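Local coordinates for protein putative glucoamylase (Bacteroides uniformis, PDB 4GL3) that is a putative glucoamylase that probably hydrolyses glycosidic bonds in carbohydrates, at residues A[20-23]-A[24-28]; A[27-30]-A[31-35]; A[248-251]-A[252-256]; A[325-328]-A[329-333]; A[354-358]-A[359-363]. All blocks are in the same frame, centred on the assembly; numbering follows the deposited sequence.

Contact 1 (A[20-23]-A[24-28])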
# COMPACT_ATOMS: atom_id res chain seq x y z
N THR A 20 12.08 -8.63 13.11
CA THR A 20 11.48 -7.97 14.24
C THR A 20 12.09 -6.59 14.44
O THR A 20 11.35 -5.63 14.64
CB THR A 20 11.63 -8.79 15.52
OG1 THR A 20 10.93 -10.03 15.35
CG2 THR A 20 11.09 -8.01 16.77
N LEU A 21 13.40 -6.47 14.32
CA LEU A 21 14.03 -5.14 14.42
C LEU A 21 13.54 -4.21 13.30
O LEU A 21 13.21 -3.04 13.55
CB LEU A 21 15.56 -5.22 14.42
CG LEU A 21 16.32 -3.89 14.51
CD1 LEU A 21 16.01 -3.21 15.83
CD2 LEU A 21 17.84 -4.09 14.37
N VAL A 22 13.44 -4.72 12.07
CA VAL A 22 13.00 -3.88 10.95
C VAL A 22 11.55 -3.39 11.21
O VAL A 22 11.23 -2.20 11.06
CB VAL A 22 13.16 -4.62 9.61
CG1 VAL A 22 12.44 -3.89 8.45
CG2 VAL A 22 14.65 -4.80 9.33
N GLN A 23 10.69 -4.29 11.66
CA GLN A 23 9.31 -3.93 11.96
C GLN A 23 9.23 -2.91 13.11
O GLN A 23 8.47 -1.94 13.04
CB GLN A 23 8.52 -5.18 12.32
CG GLN A 23 8.27 -6.14 11.18
CD GLN A 23 7.37 -7.28 11.63
OE1 GLN A 23 7.81 -8.13 12.41
NE2 GLN A 23 6.08 -7.29 11.17
N LYS A 24 9.99 -3.15 14.16
CA LYS A 24 9.96 -2.29 15.34
C LYS A 24 10.50 -0.89 15.05
O LYS A 24 9.93 0.08 15.51
CB LYS A 24 10.79 -2.91 16.45
CG LYS A 24 10.72 -2.25 17.85
CD LYS A 24 11.62 -3.09 18.79
CE LYS A 24 11.68 -2.59 20.22
NZ LYS A 24 10.34 -2.65 20.85
N GLN A 25 11.62 -0.79 14.35
CA GLN A 25 12.20 0.51 14.05
C GLN A 25 11.30 1.30 13.09
O GLN A 25 11.09 2.51 13.28
CB GLN A 25 13.61 0.37 13.45
CG GLN A 25 14.43 1.67 13.51
CD GLN A 25 15.29 1.75 14.74
OE1 GLN A 25 15.00 1.11 15.76
NE2 GLN A 25 16.36 2.52 14.67
N THR A 26 10.75 0.62 12.09
CA THR A 26 9.89 1.27 11.09
C THR A 26 8.57 1.71 11.74
O THR A 26 7.98 2.71 11.36
CB THR A 26 9.71 0.35 9.84
OG1 THR A 26 11.01 -0.16 9.43
CG2 THR A 26 9.06 1.09 8.66
N PHE A 27 8.11 0.94 12.72
CA PHE A 27 6.87 1.22 13.43
C PHE A 27 6.89 2.63 14.06
O PHE A 27 5.85 3.28 14.19
CB PHE A 27 6.60 0.12 14.46
CG PHE A 27 5.37 0.32 15.29
CD1 PHE A 27 4.12 0.07 14.77
CD2 PHE A 27 5.47 0.74 16.60
CE1 PHE A 27 2.98 0.24 15.55
CE2 PHE A 27 4.34 0.92 17.39
CZ PHE A 27 3.09 0.66 16.86
N ARG A 28 8.07 3.08 14.45
CA ARG A 28 8.23 4.43 15.00
C ARG A 28 7.64 5.52 14.08
O ARG A 28 7.17 6.52 14.57
CB ARG A 28 9.71 4.75 15.25
CG ARG A 28 10.35 4.07 16.44
CD ARG A 28 11.86 4.20 16.34
NE ARG A 28 12.61 3.61 17.43
CZ ARG A 28 13.93 3.74 17.59
NH1 ARG A 28 14.66 4.44 16.71
NH2 ARG A 28 14.52 3.21 18.65
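Thr26 turns its side chain back onto the preceding turn of helix 15-27, to the carbonyl of Val22. Its CB already lies 3.2 Å from Val22 O, and OG1 comes closer still. OG1 lies anti to the carbonyl carbon of its own residue (chi1 -47°), which leaves it beside the backbone N and facing back along the helix; it donates to Val22 O at 2.6 Å. The same oxygen also accepts Thr26 N at 3.0 Å, and the two donors arrive from opposite faces of the carbonyl plane, a bifurcated acceptor in which a threonine hydroxyl doubles the ordinary i to i+4 helix bond. OG1 also rests 4.1 Å from Val22 CG1, the two side chains running alongside each other toward helix 378-393, where Val22 meets Ile384 and Ile388 and Thr26 meets Gln381. The regular alpha-helical pattern continues around this point: Gln25 N donates to Leu21 O at 2.9 Å and 169°, while Phe27 N reaches Gln23 O at a more bent 140°. One turn back from Phe27, Gln23 is held by Arg392 and Glu389. Farther round the helix, Gln25 places OE1 3.3 Å above the centre of the Arg28 guanidinium plane, and its NE2 donates to Gly357 O.

Contact 2 (A[27-30]-A[31-35])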
# COMPACT_ATOMS: atom_id res chain seq x y z
N PHE A 27 8.11 0.94 12.72
CA PHE A 27 6.87 1.22 13.43
C PHE A 27 6.89 2.63 14.06
O PHE A 27 5.85 3.28 14.19
CB PHE A 27 6.60 0.12 14.46
CG PHE A 27 5.37 0.32 15.29
CD1 PHE A 27 4.12 0.07 14.77
CD2 PHE A 27 5.47 0.74 16.60
CE1 PHE A 27 2.98 0.24 15.55
CE2 PHE A 27 4.34 0.92 17.39
CZ PHE A 27 3.09 0.66 16.86
N ARG A 28 8.07 3.08 14.45
CA ARG A 28 8.23 4.43 15.00
C ARG A 28 7.64 5.52 14.08
O ARG A 28 7.17 6.52 14.57
CB ARG A 28 9.71 4.75 15.25
CG ARG A 28 10.35 4.07 16.44
CD ARG A 28 11.86 4.20 16.34
NE ARG A 28 12.61 3.61 17.43
CZ ARG A 28 13.93 3.74 17.59
NH1 ARG A 28 14.66 4.44 16.71
NH2 ARG A 28 14.52 3.21 18.65
N TYR A 29 7.72 5.32 12.76
CA TYR A 29 7.22 6.29 11.80
C TYR A 29 5.70 6.54 12.00
O TYR A 29 5.24 7.64 11.81
CB TYR A 29 7.51 5.86 10.34
CG TYR A 29 7.21 6.93 9.32
CD1 TYR A 29 5.91 7.11 8.83
CD2 TYR A 29 8.21 7.81 8.88
CE1 TYR A 29 5.60 8.12 7.93
CE2 TYR A 29 7.91 8.84 7.97
CZ TYR A 29 6.61 8.98 7.48
OH TYR A 29 6.29 10.00 6.59
N PHE A 30 4.96 5.47 12.31
CA PHE A 30 3.54 5.51 12.39
C PHE A 30 3.00 5.73 13.79
O PHE A 30 1.82 6.03 13.94
CB PHE A 30 2.97 4.21 11.83
CG PHE A 30 3.24 4.06 10.39
CD1 PHE A 30 2.53 4.82 9.46
CD2 PHE A 30 4.31 3.28 9.95
CE1 PHE A 30 2.82 4.73 8.12
CE2 PHE A 30 4.61 3.19 8.60
CZ PHE A 30 3.85 3.91 7.68
N TRP A 31 3.83 5.51 14.80
CA TRP A 31 3.43 5.62 16.18
C TRP A 31 3.98 6.93 16.77
O TRP A 31 3.24 7.87 16.98
CB TRP A 31 3.89 4.40 17.01
CG TRP A 31 3.32 4.45 18.36
CD1 TRP A 31 3.92 4.91 19.49
CD2 TRP A 31 1.99 4.09 18.73
NE1 TRP A 31 3.05 4.84 20.55
CE2 TRP A 31 1.85 4.33 20.09
CE3 TRP A 31 0.91 3.53 18.03
CZ2 TRP A 31 0.68 4.07 20.78
CZ3 TRP A 31 -0.24 3.26 18.71
CH2 TRP A 31 -0.36 3.54 20.06
N ASP A 32 5.28 6.97 17.03
CA ASP A 32 5.92 8.13 17.63
C ASP A 32 5.86 9.37 16.73
O ASP A 32 5.70 10.45 17.21
CB ASP A 32 7.39 7.82 17.94
CG ASP A 32 7.55 6.53 18.76
OD1 ASP A 32 7.50 5.44 18.18
OD2 ASP A 32 7.70 6.64 19.98
N PHE A 33 5.97 9.20 15.43
CA PHE A 33 6.05 10.33 14.51
C PHE A 33 4.68 10.75 13.89
O PHE A 33 4.63 11.64 13.06
CB PHE A 33 7.04 9.96 13.40
CG PHE A 33 7.36 11.08 12.42
CD1 PHE A 33 7.85 12.29 12.86
CD2 PHE A 33 7.24 10.87 11.06
CE1 PHE A 33 8.17 13.30 11.95
CE2 PHE A 33 7.54 11.87 10.15
CZ PHE A 33 8.01 13.08 10.59
N ALA A 34 3.60 10.07 14.26
CA ALA A 34 2.25 10.40 13.82
C ALA A 34 1.86 11.76 14.31
O ALA A 34 2.31 12.21 15.35
CB ALA A 34 1.24 9.38 14.32
N HIS A 35 0.99 12.43 13.55
CA HIS A 35 0.44 13.70 14.05
C HIS A 35 -0.22 13.48 15.43
O HIS A 35 -1.04 12.59 15.57
CB HIS A 35 -0.59 14.27 13.08
CG HIS A 35 -0.01 14.78 11.81
ND1 HIS A 35 0.37 16.10 11.63
CD2 HIS A 35 0.24 14.14 10.64
CE1 HIS A 35 0.85 16.23 10.41
NE2 HIS A 35 0.81 15.06 9.80
O HOH W 1 4.05 9.92 10.59
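Phe33 N donates to Arg28 O at 3.1 Å, an i to i+5 bond, as in a pi-turn, that closes the turn following helix 15-27. The donor lies almost on the line of the C=O bond, with an angle of 172° at the oxygen, and the same carbonyl is approached weakly by Trp31 N. Trp31 N has a second weak acceptor in Phe27 O at 3.1 Å, so its hydrogen is shared between two carbonyls. Tyr29 O accepts a hydrogen bond from a water at 2.8 Å; this water donates weakly to Phe33 O as well, bridging the two carbonyls across the turn, and Phe33 O also accepts from His42 ND1. Tyr29 OH is bonded to the carbonyl of His42, Arg28 NH1 to that of Glu358, and Asp32 OD1 to a bound glycerol. Arg28 and Asp32 have opposite charges, but NE and OD1 are 5.5 Å apart and make no salt bridge. Two aromatic pairs pack beside this polar network. Phe33, its CG opposite the backbone N (chi1 -174°), turns an edge to the face of Tyr29 in a T-shaped arrangement, planes at 64°, Phe33 CD2 standing nearer the rim of that ring than its centre. Phe27 and Trp31 run alongside each other with nearly parallel planes displaced so much that little ring area is shared; the closer touch is Phe27 CE2 on Trp31 CB at 3.5 Å. The turn leads from helix 15-27 toward strand 51-53, with Phe30 against Gln381 and Ile385 of helix 378-393 and Phe33 meeting Tyr359 in the turn of hairpin 356-361.

Contact 3 (A[248-251]-A[252-256])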
# COMPACT_ATOMS: atom_id res chain seq x y z
N PRO A 248 6.81 -0.51 -11.62
CA PRO A 248 7.36 -0.40 -10.25
C PRO A 248 6.80 -1.51 -9.33
O PRO A 248 5.58 -1.87 -9.40
CB PRO A 248 6.89 0.97 -9.78
CG PRO A 248 6.32 1.67 -10.99
CD PRO A 248 5.97 0.63 -12.01
N LEU A 249 7.67 -2.07 -8.50
CA LEU A 249 7.31 -3.29 -7.71
C LEU A 249 6.21 -3.03 -6.68
O LEU A 249 5.54 -3.98 -6.28
CB LEU A 249 8.55 -3.99 -7.11
CG LEU A 249 8.37 -5.45 -6.65
CD1 LEU A 249 7.71 -6.38 -7.70
CD2 LEU A 249 9.72 -6.00 -6.22
N PHE A 250 5.97 -1.76 -6.30
CA PHE A 250 4.90 -1.50 -5.33
C PHE A 250 3.49 -1.88 -5.84
O PHE A 250 2.56 -1.95 -5.05
CB PHE A 250 4.90 -0.05 -4.80
CG PHE A 250 4.18 0.96 -5.70
CD1 PHE A 250 4.85 1.55 -6.78
CD2 PHE A 250 2.85 1.31 -5.48
CE1 PHE A 250 4.22 2.50 -7.60
CE2 PHE A 250 2.22 2.28 -6.29
CZ PHE A 250 2.90 2.85 -7.36
N PHE A 251 3.33 -2.07 -7.16
CA PHE A 251 2.08 -2.59 -7.67
C PHE A 251 1.69 -3.96 -7.02
O PHE A 251 0.52 -4.28 -6.95
CB PHE A 251 2.12 -2.78 -9.20
CG PHE A 251 2.19 -1.49 -10.03
CD1 PHE A 251 2.14 -0.22 -9.47
CD2 PHE A 251 2.30 -1.59 -11.43
CE1 PHE A 251 2.19 0.92 -10.27
CE2 PHE A 251 2.35 -0.47 -12.23
CZ PHE A 251 2.26 0.79 -11.65
N THR A 252 2.67 -4.72 -6.52
CA THR A 252 2.39 -6.02 -5.82
C THR A 252 2.17 -5.84 -4.32
O THR A 252 1.98 -6.83 -3.60
CB THR A 252 3.53 -7.03 -6.04
OG1 THR A 252 4.70 -6.60 -5.32
CG2 THR A 252 3.81 -7.16 -7.55
N HIS A 253 2.16 -4.59 -3.83
CA HIS A 253 2.05 -4.31 -2.42
C HIS A 253 0.75 -3.60 -2.00
O HIS A 253 0.12 -4.03 -1.08
CB HIS A 253 3.24 -3.45 -1.92
CG HIS A 253 4.57 -4.01 -2.24
ND1 HIS A 253 5.67 -3.21 -2.45
CD2 HIS A 253 4.95 -5.29 -2.49
CE1 HIS A 253 6.69 -3.99 -2.78
NE2 HIS A 253 6.29 -5.25 -2.80
N TYR A 254 0.39 -2.48 -2.60
CA TYR A 254 -0.61 -1.62 -1.93
C TYR A 254 -2.03 -2.22 -1.78
O TYR A 254 -2.67 -2.03 -0.75
CB TYR A 254 -0.71 -0.23 -2.59
CG TYR A 254 0.47 0.71 -2.49
CD1 TYR A 254 1.64 0.34 -1.86
CD2 TYR A 254 0.39 1.99 -3.05
CE1 TYR A 254 2.73 1.21 -1.81
CE2 TYR A 254 1.45 2.86 -2.99
CZ TYR A 254 2.63 2.47 -2.37
OH TYR A 254 3.73 3.33 -2.34
N SER A 255 -2.53 -2.89 -2.81
CA SER A 255 -3.83 -3.56 -2.78
C SER A 255 -3.78 -4.92 -2.09
O SER A 255 -4.83 -5.45 -1.76
CB SER A 255 -4.39 -3.74 -4.24
OG SER A 255 -4.71 -2.50 -4.87
N TYR A 256 -2.57 -5.45 -1.82
CA TYR A 256 -2.36 -6.84 -1.35
C TYR A 256 -1.81 -6.89 0.07
O TYR A 256 -1.17 -7.85 0.54
CB TYR A 256 -1.48 -7.60 -2.35
CG TYR A 256 -2.05 -7.43 -3.72
CD1 TYR A 256 -3.25 -8.06 -4.08
CD2 TYR A 256 -1.46 -6.57 -4.64
CE1 TYR A 256 -3.81 -7.88 -5.34
CE2 TYR A 256 -2.02 -6.36 -5.90
CZ TYR A 256 -3.21 -7.00 -6.24
OH TYR A 256 -3.77 -6.79 -7.47
O HOH W 2 -1.25 -2.92 -5.41
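Hydrogen bonds from Thr252 converge on Leu249 O: the hydroxyl OG1 at 2.9 Å, nearly in line with the C=O bond, and the backbone N at 3.0 Å from above the carbonyl plane. Chi1 of Thr252 (70°) tucks OG1 between its own backbone N and carbonyl carbon, where it can reach back over the turn. Phe250 O similarly accepts His253 N at 2.9 Å and, weakly, Tyr254 N. His253 NE2 bonds to Ser332 OG, and a water bridges Phe251 O to Ser255 N. The second group of contacts is aromatic. Phe250 CD2 presses 3.2 Å above the Tyr254 ring, offset toward its rim, while the planes make an oblique 47°. The imidazole of His253 lies with one face over Leu249 O. Phe251 O lies in the plane of the Tyr256 ring, 3.4 Å from Tyr256 CE2. Helix 271-288 covers Thr252 and Leu249 through Met275 and His278; Tyr254 lies against helix 378-393. The i to i+3 bonds and helical backbone angles mark a short 3-10-like turn in a long loop deep in the chain, and the nearest side-chain atom of Phe250 is about 3 Å from a bound Tris, probably from the crystallisation liquor, which may mark a pocket.

Contact 4 (A[325-328]-A[329-333])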
# COMPACT_ATOMS: atom_id res chain seq x y z
N THR A 325 15.49 0.93 -4.09
CA THR A 325 14.57 1.41 -3.12
C THR A 325 14.16 0.22 -2.20
O THR A 325 13.49 -0.74 -2.66
CB THR A 325 13.31 1.95 -3.83
OG1 THR A 325 13.63 3.03 -4.73
CG2 THR A 325 12.28 2.34 -2.82
N PRO A 326 14.57 0.26 -0.90
CA PRO A 326 14.39 -0.90 -0.03
C PRO A 326 12.98 -1.46 0.07
O PRO A 326 12.84 -2.68 0.18
CB PRO A 326 14.87 -0.39 1.33
CG PRO A 326 16.01 0.51 0.95
CD PRO A 326 15.48 1.24 -0.27
N THR A 327 11.94 -0.60 0.02
CA THR A 327 10.59 -1.11 0.11
C THR A 327 10.23 -2.09 -1.01
O THR A 327 9.37 -2.92 -0.78
CB THR A 327 9.53 -0.00 0.22
OG1 THR A 327 8.29 -0.59 0.63
CG2 THR A 327 9.34 0.74 -1.13
N ALA A 328 10.91 -2.03 -2.17
CA ALA A 328 10.67 -2.97 -3.29
C ALA A 328 10.92 -4.42 -2.85
O ALA A 328 9.97 -5.22 -2.78
CB ALA A 328 11.53 -2.62 -4.54
N ALA A 329 12.17 -4.75 -2.54
CA ALA A 329 12.51 -6.12 -2.13
C ALA A 329 11.84 -6.51 -0.80
O ALA A 329 11.31 -7.61 -0.66
CB ALA A 329 14.03 -6.32 -2.03
N LEU A 330 11.86 -5.61 0.17
CA LEU A 330 11.48 -5.96 1.52
C LEU A 330 10.00 -6.29 1.57
O LEU A 330 9.59 -7.30 2.16
CB LEU A 330 11.84 -4.85 2.51
CG LEU A 330 13.34 -4.52 2.65
CD1 LEU A 330 13.58 -3.59 3.83
CD2 LEU A 330 14.16 -5.77 2.78
N SER A 331 9.19 -5.47 0.89
CA SER A 331 7.75 -5.67 0.95
C SER A 331 7.24 -6.84 0.09
O SER A 331 6.07 -7.24 0.21
CB SER A 331 7.01 -4.40 0.61
OG SER A 331 7.38 -3.35 1.50
N SER A 332 8.12 -7.37 -0.76
CA SER A 332 7.86 -8.51 -1.60
C SER A 332 8.23 -9.83 -0.90
O SER A 332 8.18 -10.89 -1.55
CB SER A 332 8.61 -8.35 -2.94
OG SER A 332 7.90 -7.46 -3.81
N ILE A 333 8.59 -9.76 0.39
CA ILE A 333 8.98 -10.91 1.21
C ILE A 333 8.01 -12.12 1.13
O ILE A 333 8.49 -13.23 1.00
CB ILE A 333 9.34 -10.52 2.69
CG1 ILE A 333 9.95 -11.72 3.47
CG2 ILE A 333 8.16 -9.87 3.41
CD1 ILE A 333 10.81 -11.30 4.67
O HOH W 3 14.69 -3.22 -2.58
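Thr327 O is gripped from the following turn of helix 326-331 by the backbone N of Ser331 at 3.1 Å, with the hydroxyl of that serine close by. The N-H reaches it from above the carbonyl plane. Ser331 OG stands 3.1 Å from Thr327 O and 3.0 Å from Thr327 OG1, and its single proton may go to either oxygen. Chi1 of Thr327 (-166°) swings OG1 to the carbonyl side, beside the serine hydroxyl, and the threonine hydroxyl also bonds to the carbonyl of Asp380 in helix 378-393. Ala328 O has weak partners: Ser332 N at a bent 128°, and Ser332 OG at 3.2 Å, whose proton may go to another acceptor; OG also bonds to His253 NE2. At the start of the helix, Leu330 N donates to Pro326 O at 3.1 Å in the usual i to i+4 manner, whereas a water bridges Thr325 O and Ala329 N; it accepts from the Ala329 amide N at 2.9 Å and may donate to the carbonyl. Leu330 CD1 lies 4.3 Å from Pro326 CB, and Phe361 of the neighbouring hairpin covers both residues. Helix 337-349 meets Ala329 through Ala343 and Leu330 through Met344. Hydroxyls and a water supplement the backbone bonds in this buried contact, which implies a short helix whose polar groups are tied both to its own carbonyls and to surrounding segments.

Contact 5 (A[354-358]-A[359-363])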
# COMPACT_ATOMS: atom_id res chain seq x y z
N ARG A 354 24.93 3.91 6.48
CA ARG A 354 24.42 5.05 5.69
C ARG A 354 22.94 4.95 5.36
O ARG A 354 22.30 5.97 5.09
CB ARG A 354 25.26 5.24 4.43
CG ARG A 354 26.68 5.69 4.77
CD ARG A 354 27.46 6.12 3.56
NE ARG A 354 26.89 7.28 2.90
CZ ARG A 354 27.40 7.81 1.81
NH1 ARG A 354 28.48 7.27 1.27
NH2 ARG A 354 26.83 8.87 1.24
N LEU A 355 22.37 3.76 5.44
CA LEU A 355 20.94 3.55 5.07
C LEU A 355 19.98 3.36 6.25
O LEU A 355 18.78 3.56 6.12
CB LEU A 355 20.86 2.31 4.17
CG LEU A 355 19.55 1.92 3.47
CD1 LEU A 355 19.07 3.07 2.59
CD2 LEU A 355 19.80 0.66 2.63
N TRP A 356 20.49 2.94 7.40
CA TRP A 356 19.61 2.60 8.54
C TRP A 356 19.59 3.79 9.47
O TRP A 356 20.63 4.31 9.77
CB TRP A 356 20.19 1.39 9.29
CG TRP A 356 19.46 0.99 10.54
CD1 TRP A 356 19.83 1.24 11.83
CD2 TRP A 356 18.24 0.22 10.62
NE1 TRP A 356 18.90 0.71 12.70
CE2 TRP A 356 17.93 0.07 11.98
CE3 TRP A 356 17.41 -0.36 9.66
CZ2 TRP A 356 16.81 -0.64 12.41
CZ3 TRP A 356 16.30 -1.06 10.08
CH2 TRP A 356 16.01 -1.21 11.45
N GLY A 357 18.44 4.19 9.96
CA GLY A 357 18.42 5.32 10.91
C GLY A 357 17.18 5.24 11.77
O GLY A 357 16.62 4.15 11.99
N GLU A 358 16.72 6.39 12.24
CA GLU A 358 15.69 6.49 13.24
C GLU A 358 14.40 5.73 12.94
O GLU A 358 13.82 5.13 13.84
CB GLU A 358 15.38 7.96 13.50
CG GLU A 358 14.24 8.20 14.48
CD GLU A 358 14.59 7.94 15.94
OE1 GLU A 358 15.78 7.71 16.29
OE2 GLU A 358 13.62 7.99 16.74
N TYR A 359 13.94 5.74 11.69
CA TYR A 359 12.64 5.16 11.31
C TYR A 359 12.81 3.94 10.41
O TYR A 359 11.93 3.61 9.61
CB TYR A 359 11.74 6.21 10.63
CG TYR A 359 11.43 7.40 11.52
CD1 TYR A 359 10.73 7.23 12.69
CD2 TYR A 359 11.87 8.68 11.20
CE1 TYR A 359 10.46 8.29 13.53
CE2 TYR A 359 11.60 9.76 12.03
CZ TYR A 359 10.88 9.54 13.20
OH TYR A 359 10.60 10.56 14.06
N GLY A 360 13.96 3.28 10.53
CA GLY A 360 14.26 2.13 9.71
C GLY A 360 15.23 2.42 8.58
O GLY A 360 16.15 3.24 8.71
N PHE A 361 15.00 1.72 7.46
CA PHE A 361 15.70 1.96 6.23
C PHE A 361 15.19 3.26 5.62
O PHE A 361 13.97 3.45 5.45
CB PHE A 361 15.51 0.83 5.21
CG PHE A 361 16.06 -0.49 5.66
CD1 PHE A 361 17.42 -0.69 5.80
CD2 PHE A 361 15.20 -1.53 5.97
CE1 PHE A 361 17.92 -1.90 6.24
CE2 PHE A 361 15.70 -2.77 6.41
CZ PHE A 361 17.06 -2.94 6.53
N LYS A 362 16.14 4.09 5.23
CA LYS A 362 15.81 5.30 4.53
C LYS A 362 15.29 4.94 3.12
O LYS A 362 15.34 3.78 2.65
CB LYS A 362 17.04 6.21 4.47
CG LYS A 362 17.40 6.82 5.82
CD LYS A 362 18.89 7.18 5.81
CE LYS A 362 19.41 7.57 7.16
NZ LYS A 362 20.81 7.99 6.96
N ASP A 363 14.72 5.93 2.45
CA ASP A 363 13.82 5.65 1.34
C ASP A 363 14.43 4.96 0.14
O ASP A 363 13.74 4.17 -0.51
CB ASP A 363 13.19 6.93 0.85
CG ASP A 363 11.96 6.67 0.02
OD1 ASP A 363 11.06 5.90 0.48
OD2 ASP A 363 11.86 7.28 -1.07
O HOH W 4 22.22 5.91 8.41
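Trp356 and Phe361 meet through different first torsions: the indole is thrown out opposite its backbone nitrogen (chi1 176°), whereas the phenyl group of Phe361 leans beside its nitrogen (chi1 -63°). The tryptophan edge thus comes over the phenylalanine face, Trp356 CE3 3.8 Å from Phe361 CE1, in a T-shaped pair with planes at 75°. These two residues form the non-hydrogen-bonded pair of a beta hairpin, and Gly357 with Gly360 the hydrogen-bonded one, closed by a type I turn: Gly357 N gives to Gly360 O at 2.8 Å and Gly360 N to Gly357 O at 3.2 Å. Gly360 CA lies over the indole six-membered ring in a CH-pi contact. Within the turn, Glu358 CG sits over the centre of the next residue's ring, 3.8 Å from the Tyr359 centroid. Lys362 N donates to Leu355 O at 2.8 Å, almost straight; its extended chain carries NZ to Arg354 O, at 3.1 Å and above the carbonyl plane, and to a water shared with Trp356 O. Leu355 CG packs on Phe361 CD1. The ammonium thus meets a carbonyl in the last turn of helix 352-355 and, through the water, that of Trp356; these oxygens would probably favour its positive charge, while Trp356 and Phe361 pack together on one face of the hairpin.

How the contacts relate
Contact 1 comes first, on helix 15-27, and contact 2 continues from it through the shared Phe27 and Arg28, closing the turn that leaves the helix. Much later, contact 3 bends the long loop before helix 271-288, contact 4 forms helix 326-331, and contact 5 closes a hairpin. All five are local and follow in series; apart from the overlap of the first two, none nests or crosses. In space, contact 5 joins N-terminal and later parts: Gln25 and Arg28 reach its turn, and Phe33 meets Tyr359. Phe361 packs on Leu330 of contact 4, which in turn is tied to contact 3 by the His253-Ser332 bond, so helix 326-331 links the hairpin to the buried loop.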